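Probable adenylyl-sulfate kinase (Aeropyrum pernix, PDB 2YVU) probably catalyses the ATP-dependent phosphorylation of adenosine 5'-phosphosulfate to 3'-phosphoadenylyl sulfate, the activated form of sulfate. Local coordinates at residues A[122-125]-A[126-130]; A[45-48]-A[49-53]. One frame throughout, in Å; residues are numbered along the deposited sequence.

Contact 1 of 2, residues A[122-125]-A[126-130]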
loop_
_atom_site.group_PDB
_atom_site.type_symbol
_atom_site.label_atom_id
_atom_site.label_comp_id
_atom_site.label_asym_id
_atom_site.label_seq_id
_atom_site.Cartn_x
_atom_site.Cartn_y
_atom_site.Cartn_z
ATOM N N SER A 122 19.546 14.234 -19.217
ATOM C CA SER A 122 20.897 14.045 -18.713
ATOM C C SER A 122 21.059 14.664 -17.343
ATOM O O SER A 122 20.283 15.527 -16.936
ATOM C CB SER A 122 21.921 14.680 -19.648
ATOM O OG SER A 122 21.886 16.084 -19.521
ATOM N N LEU A 123 22.091 14.209 -16.641
ATOM C CA LEU A 123 22.434 14.690 -15.315
ATOM C C LEU A 123 22.723 16.194 -15.340
ATOM O O LEU A 123 22.247 16.939 -14.498
ATOM C CB LEU A 123 23.691 13.967 -14.834
ATOM C CG LEU A 123 23.962 13.802 -13.342
ATOM C CD1 LEU A 123 25.467 13.829 -13.148
ATOM C CD2 LEU A 123 23.287 14.888 -12.523
ATOM N N GLU A 124 23.531 16.629 -16.299
ATOM C CA GLU A 124 23.884 18.039 -16.392
ATOM C C GLU A 124 22.645 18.836 -16.713
ATOM O O GLU A 124 22.506 19.976 -16.288
ATOM C CB GLU A 124 24.925 18.275 -17.488
ATOM C CG GLU A 124 26.247 17.575 -17.262
ATOM C CD GLU A 124 27.257 17.876 -18.362
ATOM O OE1 GLU A 124 26.853 18.010 -19.538
ATOM O OE2 GLU A 124 28.462 17.963 -18.052
ATOM N N GLU A 125 21.745 18.228 -17.484
ATOM C CA GLU A 125 20.524 18.906 -17.848
ATOM C C GLU A 125 19.611 19.115 -16.653
ATOM O O GLU A 125 19.070 20.201 -16.502
ATOM C CB GLU A 125 19.778 18.153 -18.963
ATOM C CG GLU A 125 18.417 18.781 -19.298
ATOM C CD GLU A 125 18.522 20.206 -19.877
ATOM O OE1 GLU A 125 17.522 20.960 -19.801
ATOM O OE2 GLU A 125 19.592 20.569 -20.420
ATOM N N VAL A 126 19.425 18.114 -15.794
ATOM C CA VAL A 126 18.536 18.338 -14.652
ATOM C C VAL A 126 19.168 19.305 -13.651
ATOM O O VAL A 126 18.463 20.039 -12.974
ATOM C CB VAL A 126 18.094 17.010 -13.921
ATOM C CG1 VAL A 126 17.270 16.160 -14.871
ATOM C CG2 VAL A 126 19.290 16.214 -13.421
ATOM N N ILE A 127 20.493 19.325 -13.573
ATOM C CA ILE A 127 21.157 20.250 -12.661
ATOM C C ILE A 127 20.973 21.684 -13.206
ATOM O O ILE A 127 20.551 22.593 -12.488
ATOM C CB ILE A 127 22.656 19.923 -12.534
ATOM C CG1 ILE A 127 22.841 18.651 -11.697
ATOM C CG2 ILE A 127 23.383 21.085 -11.873
ATOM C CD1 ILE A 127 24.268 18.111 -11.697
ATOM N N ARG A 128 21.266 21.853 -14.490
ATOM C CA ARG A 128 21.139 23.143 -15.169
ATOM C C ARG A 128 19.708 23.699 -15.066
ATOM O O ARG A 128 19.494 24.903 -14.928
ATOM C CB ARG A 128 21.528 22.971 -16.651
ATOM C CG ARG A 128 22.532 23.985 -17.188
ATOM C CD ARG A 128 23.424 23.377 -18.289
ATOM N NE ARG A 128 22.652 22.664 -19.303
ATOM C CZ ARG A 128 23.115 21.656 -20.034
ATOM N NH1 ARG A 128 24.360 21.230 -19.878
ATOM N NH2 ARG A 128 22.317 21.046 -20.900
ATOM N N ARG A 129 18.728 22.816 -15.132
ATOM C CA ARG A 129 17.340 23.235 -15.075
ATOM C C ARG A 129 16.948 23.935 -13.793
ATOM O O ARG A 129 16.208 24.922 -13.826
ATOM C CB ARG A 129 16.395 22.039 -15.229
ATOM C CG ARG A 129 16.280 21.464 -16.621
ATOM C CD ARG A 129 15.291 20.270 -16.652
ATOM N NE ARG A 129 15.284 19.682 -17.984
ATOM C CZ ARG A 129 14.676 18.551 -18.331
ATOM N NH1 ARG A 129 14.753 18.136 -19.592
ATOM N NH2 ARG A 129 14.003 17.831 -17.437
ATOM N N ASP A 130 17.444 23.428 -12.670
ATOM C CA ASP A 130 17.036 23.939 -11.376
ATOM C C ASP A 130 18.111 24.347 -10.374
ATOM O O ASP A 130 18.268 23.710 -9.316
ATOM C CB ASP A 130 16.122 22.899 -10.728
ATOM C CG ASP A 130 15.468 23.414 -9.484
ATOM O OD1 ASP A 130 15.298 24.644 -9.386
ATOM O OD2 ASP A 130 15.115 22.594 -8.612
HETATM O O HOH W 1 20.047 23.327 -19.984
#

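Contact 2 of 2, residues A[45-48]-A[49-53]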
loop_
_atom_site.group_PDB
_atom_site.type_symbol
_atom_site.label_atom_id
_atom_site.label_comp_id
_atom_site.label_asym_id
_atom_site.label_seq_id
_atom_site.Cartn_x
_atom_site.Cartn_y
_atom_site.Cartn_z
ATOM N N GLU A 45 -4.440 5.704 -9.442
ATOM C CA GLU A 45 -3.717 6.129 -8.253
ATOM C C GLU A 45 -2.312 6.450 -8.677
ATOM O O GLU A 45 -1.683 5.672 -9.392
ATOM C CB GLU A 45 -3.674 5.055 -7.186
ATOM C CG GLU A 45 -5.017 4.792 -6.554
ATOM C CD GLU A 45 -5.463 5.942 -5.677
ATOM O OE1 GLU A 45 -4.638 6.827 -5.389
ATOM O OE2 GLU A 45 -6.622 5.946 -5.260
ATOM N N VAL A 46 -1.830 7.609 -8.243
ATOM C CA VAL A 46 -0.489 8.031 -8.549
ATOM C C VAL A 46 0.276 7.855 -7.248
ATOM O O VAL A 46 -0.106 8.419 -6.231
ATOM C CB VAL A 46 -0.436 9.518 -8.941
ATOM C CG1 VAL A 46 0.996 9.951 -9.095
ATOM C CG2 VAL A 46 -1.191 9.758 -10.228
ATOM N N LEU A 47 1.334 7.053 -7.277
ATOM C CA LEU A 47 2.151 6.836 -6.102
ATOM C C LEU A 47 3.503 7.461 -6.400
ATOM O O LEU A 47 4.104 7.182 -7.435
ATOM C CB LEU A 47 2.313 5.328 -5.801
ATOM C CG LEU A 47 1.032 4.487 -5.672
ATOM C CD1 LEU A 47 1.388 3.021 -5.484
ATOM C CD2 LEU A 47 0.188 4.968 -4.498
ATOM N N ASP A 48 3.970 8.331 -5.510
ATOM C CA ASP A 48 5.265 8.960 -5.707
ATOM C C ASP A 48 6.010 9.075 -4.381
ATOM O O ASP A 48 5.456 8.767 -3.332
ATOM C CB ASP A 48 5.092 10.326 -6.376
ATOM C CG ASP A 48 4.211 11.259 -5.572
ATOM O OD1 ASP A 48 4.648 11.722 -4.504
ATOM O OD2 ASP A 48 3.063 11.511 -5.997
ATOM N N GLY A 49 7.270 9.490 -4.432
ATOM C CA GLY A 49 8.084 9.602 -3.226
ATOM C C GLY A 49 7.600 10.576 -2.176
ATOM O O GLY A 49 7.634 10.285 -0.983
ATOM N N ASP A 50 7.142 11.742 -2.602
ATOM C CA ASP A 50 6.660 12.726 -1.654
ATOM C C ASP A 50 5.466 12.174 -0.876
ATOM O O ASP A 50 5.335 12.405 0.326
ATOM C CB ASP A 50 6.303 14.029 -2.381
ATOM C CG ASP A 50 7.545 14.828 -2.792
ATOM O OD1 ASP A 50 8.672 14.302 -2.656
ATOM O OD2 ASP A 50 7.396 15.981 -3.258
ATOM N N TRP A 51 4.600 11.434 -1.550
ATOM C CA TRP A 51 3.450 10.853 -0.867
ATOM C C TRP A 51 3.936 9.774 0.085
ATOM O O TRP A 51 3.616 9.780 1.270
ATOM C CB TRP A 51 2.483 10.232 -1.876
ATOM C CG TRP A 51 1.510 9.274 -1.256
ATOM C CD1 TRP A 51 0.392 9.589 -0.528
ATOM C CD2 TRP A 51 1.590 7.842 -1.271
ATOM N NE1 TRP A 51 -0.225 8.436 -0.090
ATOM C CE2 TRP A 51 0.489 7.351 -0.531
ATOM C CE3 TRP A 51 2.486 6.925 -1.834
ATOM C CZ2 TRP A 51 0.261 5.984 -0.342
ATOM C CZ3 TRP A 51 2.259 5.572 -1.646
ATOM C CH2 TRP A 51 1.155 5.113 -0.905
ATOM N N ALA A 52 4.722 8.845 -0.444
ATOM C CA ALA A 52 5.237 7.730 0.348
ATOM C C ALA A 52 5.996 8.177 1.591
ATOM O O ALA A 52 5.879 7.574 2.656
ATOM C CB ALA A 52 6.152 6.864 -0.520
ATOM N N ARG A 53 6.782 9.235 1.439
ATOM C CA ARG A 53 7.606 9.760 2.509
ATOM C C ARG A 53 6.827 10.133 3.769
ATOM O O ARG A 53 7.369 10.088 4.866
ATOM C CB ARG A 53 8.385 10.960 1.979
ATOM C CG ARG A 53 9.476 11.482 2.890
ATOM C CD ARG A 53 10.130 12.692 2.242
ATOM N NE ARG A 53 9.124 13.494 1.554
ATOM C CZ ARG A 53 9.305 14.745 1.146
ATOM N NH1 ARG A 53 10.469 15.360 1.356
ATOM N NH2 ARG A 53 8.316 15.378 0.524
#

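Contact 1 of 2, residues A[122-125]-A[126-130]
Glu125 holds two arginines of the next helical turn with one carboxylate. Its OE2 takes Arg128 NH2 at 2.8 Å, met nearly head-on along the C-O bond but 31° out of the guanidinium plane. OE1 turns its anti lone pair to Arg129 NE at 3.2 Å, close to that guanidinium's plane. Glutamate suits the place because its chain, with CG anti to the backbone N (chi1 175°) and a chi2 of 64°, bends so that its two oxygens face the i+3 and i+4 residues. A water closes a small ring, donating to Glu125 OE2 and accepting from Arg128 NE. This salt-bridge network runs from the first turn to the C-terminal end of the short helix 123-129, where Ser122 is the N-cap and its OG accepts from Glu125 N at 3.0 Å. The extended Arg129 chain sends its far nitrogens to Thr165 and to the backbone oxygen of Gly23, in the probable ATP-binding loop, while Glu125 pins its NE. Elsewhere on the helix, Leu123 CD2 presses on Ile127 CD1 at 3.5 Å, a tight methyl contact one turn apart. Val126 lays CG2 against the carbonyl oxygen of Leu123 at 3.2 Å.

Contact 2 of 2, residues A[45-48]-A[49-53]
Asp48 OD1 accepts the backbone N-H of Trp51 at 3.0 Å, an N-cap bond that starts helix 49-53 directly at the end of the strand. The donor reaches the syn side of the oxygen, 35° out of the carboxylate plane. A chi1 of 58° sets the carboxylate between the backbone N and the carbonyl carbon, from where its short arm can bend over the first turn. The main chain of Asp48 serves the same turn: its O receives Ala52 N at 3.0 Å along a nearly straight bond (172°) and also lies at the edge of the Trp51 indole. Strand 44-48 is an edge strand, within this chain, of the parallel sheet of a P-loop kinase, and Asp48 at its C-terminal end comes near Thr27 of the probable ATP site.

Trp51 turns back toward the strand, its CG anti to the backbone N. Leu47 lies beside it, pointing the same way, and places CD2 over one face of the six-membered ring, 3.9 Å from the centroid, in a CH-pi contact. A branched leucine suits this spot, since one methyl can cover the indole while the side chain also packs on Ile77 of helix 64-82. Trp76 of the second subunit meets Trp51 edge-to-face, and Leu80 of that subunit packs on both residues, so the turn forms part of the dimer interface.

With the carboxylate cut back to the methyl of an alanine, Trp51 N-H would probably lose its cap and the first turn would be less firmly fixed. One aspartate thus gives the turn two acceptors, OD1 and O, fixing strand end and helix start together.

From the N terminus, the chain reaches contact 2 first and closes it before contact 1 opens; the two stand in series, neither nesting nor crossing, with centres about 23 Å apart. Each closes only a helical turn. Contact 2 (45-53) turns strand 44-48, an outermost strand of the parallel sheet within this chain, into helix 49-53. The chain then passes through helix 64-82, strand 87-91, helix 97-109 and strand 114-120 before contact 1 (122-130) spans helix 123-129, from its N-cap to Asp130. Both border the probable ATP-binding segment 20-27, which runs from the loop after strand 14-19 into helix 26-39: Asp48 lies near Thr27, and Leu123 near Leu21.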